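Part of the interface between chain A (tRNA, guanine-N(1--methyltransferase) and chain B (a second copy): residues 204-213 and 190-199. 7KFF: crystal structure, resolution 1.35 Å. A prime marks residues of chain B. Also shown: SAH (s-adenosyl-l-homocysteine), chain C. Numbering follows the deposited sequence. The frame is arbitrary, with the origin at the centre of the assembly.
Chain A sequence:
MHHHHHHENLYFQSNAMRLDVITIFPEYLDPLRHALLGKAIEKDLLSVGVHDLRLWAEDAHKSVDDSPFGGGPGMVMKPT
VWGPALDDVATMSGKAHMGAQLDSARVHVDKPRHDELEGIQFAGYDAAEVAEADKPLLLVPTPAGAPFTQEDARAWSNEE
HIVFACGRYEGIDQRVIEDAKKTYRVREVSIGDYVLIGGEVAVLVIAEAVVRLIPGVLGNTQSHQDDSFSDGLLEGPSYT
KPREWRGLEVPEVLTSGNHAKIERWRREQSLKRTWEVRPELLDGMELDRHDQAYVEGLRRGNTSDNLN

Chain A (204-213) LVIAEAVVRL
Chain B, residues 190-199: SIGDYVLIGG

A helix of chain A, already under way at Leu204, lies against an irregular loop of chain B that wraps S-adenosyl-L-homocysteine; the two stretches bury 486 Å² in all. The loop runs the same way as the helix from Ile191′ to Val195′, then turns back towards Gly199′ (phi/psi Tyr194′ -158/162, Leu196′ -95/176, Gly198′ -151/167). The CA atoms come nearest at Ala209 and Leu196′, 4.9 Å apart. At the apolar centre Val205 (chi1 t) points toward the loop and meets three side chains: its CG2 lies 3.8 Å from Ile191′ CD1, and its CG1 lies 3.6 Å from Tyr194′ CE1 and 3.9 Å from Leu196′ CD2. Ile191′ is p,t, Tyr194′ p with chi2 80°, and Leu196′ m,t; the CA-to-CB bond of Leu196′ runs sideways, but the end of its side chain comes nearer the helix. One turn along, where Ala209 N bonds Val205 O at 3.2 Å, the CA of Ala209 makes a CA-H...O contact of 3.5 Å with Val195′ O.

Glu208 (m, chi2 -149°, chi3 -5°) points toward the loop, and its OE1 accepts two backbone hydrogen bonds, from Ile197′ N at 2.8 Å and Gly198′ N at 3.3 Å. Water 1 donates to Glu208 OE2 at 2.7 Å and, weakly, to Gly198′ O at 2.9 Å. Farther along chain A, Arg212 (p,t,m, chi4 -82°) lays one guanidinium face on Val195′ (t), CZ to CG1 3.5 Å, while Ile197′ (m,t) sits at the guanidinium edge, its CG1 3.8 Å from Arg212 CB. Two waters complete the polar edge: water 2 accepts from Arg212 NH1 at 2.9 Å and donates to Ala209 O and Val195′ O, each at 2.8 Å; water 3 accepts from Arg212 NE and donates to Leu196′ O, both at 2.9 Å. Adenine N6 of SAH donates to Tyr194′ O at 2.8 Å.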

# COMPACT_ATOMS: atom_id res chain seq x y z
N LEU A 204 0.13 4.57 -6.90
CA LEU A 204 0.71 5.63 -6.09
C LEU A 204 1.73 5.09 -5.09
O LEU A 204 2.78 5.70 -4.87
CB LEU A 204 -0.41 6.38 -5.36
CG LEU A 204 -1.46 7.10 -6.22
CD1 LEU A 204 -2.48 7.76 -5.33
CD2 LEU A 204 -0.80 8.10 -7.14
N VAL A 205 1.43 3.93 -4.48
CA VAL A 205 2.35 3.30 -3.53
C VAL A 205 3.66 2.94 -4.21
O VAL A 205 4.75 3.29 -3.74
CB VAL A 205 1.69 2.07 -2.90
CG1 VAL A 205 2.72 1.23 -2.18
CG2 VAL A 205 0.56 2.48 -1.95
N ILE A 206 3.57 2.22 -5.32
CA ILE A 206 4.77 1.75 -6.01
C ILE A 206 5.57 2.93 -6.54
O ILE A 206 6.81 2.97 -6.44
CB ILE A 206 4.38 0.75 -7.12
CG1 ILE A 206 3.81 -0.54 -6.51
CG2 ILE A 206 5.58 0.45 -7.99
CD1 ILE A 206 3.06 -1.43 -7.50
N ALA A 207 4.88 3.93 -7.08
CA ALA A 207 5.57 5.11 -7.59
C ALA A 207 6.36 5.81 -6.50
O ALA A 207 7.50 6.23 -6.74
CB ALA A 207 4.58 6.04 -8.27
N GLU A 208 5.78 5.98 -5.31
CA GLU A 208 6.53 6.62 -4.24
C GLU A 208 7.80 5.83 -3.92
O GLU A 208 8.89 6.41 -3.79
CB GLU A 208 5.69 6.76 -2.97
CG GLU A 208 4.67 7.85 -2.99
CD GLU A 208 4.38 8.47 -1.63
OE1 GLU A 208 4.90 7.99 -0.59
OE2 GLU A 208 3.60 9.44 -1.63
N ALA A 209 7.67 4.52 -3.75
CA ALA A 209 8.78 3.69 -3.32
C ALA A 209 9.88 3.62 -4.37
O ALA A 209 11.06 3.52 -4.03
CB ALA A 209 8.29 2.31 -2.95
N VAL A 210 9.51 3.65 -5.65
CA VAL A 210 10.47 3.59 -6.74
C VAL A 210 11.11 4.95 -6.99
O VAL A 210 12.34 5.05 -7.08
CB VAL A 210 9.78 3.06 -8.01
CG1 VAL A 210 10.68 3.17 -9.23
CG2 VAL A 210 9.35 1.60 -7.79
N VAL A 211 10.30 5.99 -7.14
CA VAL A 211 10.85 7.28 -7.56
C VAL A 211 11.74 7.87 -6.49
O VAL A 211 12.71 8.58 -6.81
CB VAL A 211 9.71 8.23 -8.00
CG1 VAL A 211 10.24 9.63 -8.26
CG2 VAL A 211 8.99 7.67 -9.25
N ARG A 212 11.46 7.60 -5.22
CA ARG A 212 12.33 8.15 -4.18
C ARG A 212 13.75 7.58 -4.23
O ARG A 212 14.64 8.14 -3.58
CB ARG A 212 11.75 7.96 -2.79
CG ARG A 212 11.74 6.54 -2.31
CD ARG A 212 11.12 6.39 -0.92
NE ARG A 212 11.93 6.88 0.20
CZ ARG A 212 12.92 6.20 0.78
NH1 ARG A 212 13.28 5.01 0.34
NH2 ARG A 212 13.54 6.72 1.81
N LEU A 213 13.98 6.51 -4.98
CA LEU A 213 15.30 5.93 -5.15
C LEU A 213 16.04 6.49 -6.36
O LEU A 213 17.19 6.09 -6.61
CB LEU A 213 15.20 4.41 -5.24
CG LEU A 213 14.57 3.76 -4.03
CD1 LEU A 213 14.42 2.27 -4.25
CD2 LEU A 213 15.33 4.05 -2.73
N SER B 190 2.03 -0.40 9.27
CA SER B 190 2.75 -0.44 8.02
C SER B 190 1.89 -1.08 6.94
O SER B 190 1.25 -2.11 7.18
CB SER B 190 4.02 -1.28 8.16
OG SER B 190 4.61 -1.36 6.87
N ILE B 191 1.90 -0.51 5.73
CA ILE B 191 1.17 -1.15 4.64
C ILE B 191 1.99 -2.21 3.91
O ILE B 191 1.44 -2.94 3.06
CB ILE B 191 0.50 -0.15 3.66
CG1 ILE B 191 1.54 0.70 2.92
CG2 ILE B 191 -0.52 0.69 4.41
CD1 ILE B 191 1.00 1.36 1.67
N GLY B 192 3.28 -2.35 4.23
CA GLY B 192 4.10 -3.38 3.62
C GLY B 192 5.56 -3.12 3.86
O GLY B 192 5.95 -2.05 4.36
N ASP B 193 6.38 -4.10 3.46
CA ASP B 193 7.81 -4.07 3.76
C ASP B 193 8.56 -3.34 2.64
O ASP B 193 9.37 -3.90 1.89
CB ASP B 193 8.36 -5.48 3.99
CG ASP B 193 7.88 -6.12 5.29
OD1 ASP B 193 7.16 -5.49 6.09
OD2 ASP B 193 8.27 -7.29 5.53
N TYR B 194 8.28 -2.05 2.55
CA TYR B 194 8.89 -1.18 1.56
C TYR B 194 8.75 0.23 2.11
O TYR B 194 7.99 0.47 3.06
CB TYR B 194 8.22 -1.32 0.18
CG TYR B 194 6.72 -1.42 0.23
CD1 TYR B 194 5.94 -0.29 0.40
CD2 TYR B 194 6.08 -2.64 0.14
CE1 TYR B 194 4.56 -0.37 0.47
CE2 TYR B 194 4.71 -2.74 0.18
CZ TYR B 194 3.95 -1.59 0.35
OH TYR B 194 2.59 -1.65 0.42
N VAL B 195 9.55 1.15 1.57
CA VAL B 195 9.66 2.48 2.15
C VAL B 195 9.03 3.51 1.22
O VAL B 195 9.44 3.67 0.07
CB VAL B 195 11.13 2.84 2.46
CG1 VAL B 195 11.20 4.22 3.10
CG2 VAL B 195 11.80 1.75 3.33
N LEU B 196 8.02 4.21 1.75
CA LEU B 196 7.32 5.26 1.05
C LEU B 196 7.91 6.62 1.40
O LEU B 196 8.78 6.74 2.26
CB LEU B 196 5.85 5.26 1.45
CG LEU B 196 5.18 3.89 1.26
CD1 LEU B 196 3.80 3.91 1.87
CD2 LEU B 196 5.18 3.48 -0.20
N ILE B 197 7.38 7.66 0.76
CA ILE B 197 7.81 9.04 1.02
C ILE B 197 7.02 9.66 2.17
O ILE B 197 7.56 10.43 2.98
CB ILE B 197 7.70 9.89 -0.26
CG1 ILE B 197 8.50 9.30 -1.42
CG2 ILE B 197 8.13 11.34 0.03
CD1 ILE B 197 8.14 9.84 -2.78
N GLY B 198 5.73 9.36 2.24
CA GLY B 198 4.89 9.95 3.26
C GLY B 198 3.75 9.02 3.62
O GLY B 198 3.46 8.05 2.91
N GLY B 199 3.09 9.34 4.71
CA GLY B 199 1.95 8.56 5.15
C GLY B 199 0.66 8.78 4.39
O GLY B 199 -0.25 7.95 4.52
N SAH C . 13.57 6.60 8.10
CA SAH C . 12.25 6.01 8.09
CB SAH C . 11.53 6.56 6.87
CG SAH C . 10.28 7.36 7.16
SD SAH C . 9.45 7.40 5.58
C SAH C . 12.24 4.49 8.01
O SAH C . 12.72 3.91 7.04
OXT SAH C . 11.72 3.83 8.90
C5' SAH C . 8.39 8.81 5.91
C4' SAH C . 6.97 8.45 6.28
O4' SAH C . 6.32 7.74 5.22
C3' SAH C . 6.76 7.57 7.52
O3' SAH C . 6.92 8.29 8.69
C2' SAH C . 5.34 7.06 7.27
O2' SAH C . 4.38 8.04 7.58
C1' SAH C . 5.36 6.86 5.77
N9 SAH C . 5.74 5.49 5.38
C8 SAH C . 6.90 5.08 4.75
N7 SAH C . 6.83 3.76 4.50
C5 SAH C . 5.64 3.31 4.99
C6 SAH C . 5.05 2.06 5.02
N6 SAH C . 5.62 0.94 4.53
N1 SAH C . 3.80 1.94 5.59
C2 SAH C . 3.16 3.05 6.10
N3 SAH C . 3.73 4.29 6.07
C4 SAH C . 4.95 4.39 5.52
O HOH W 1 2.35 9.59 0.77
O HOH W 2 11.76 3.19 -1.39
O HOH W 3 11.02 8.51 2.40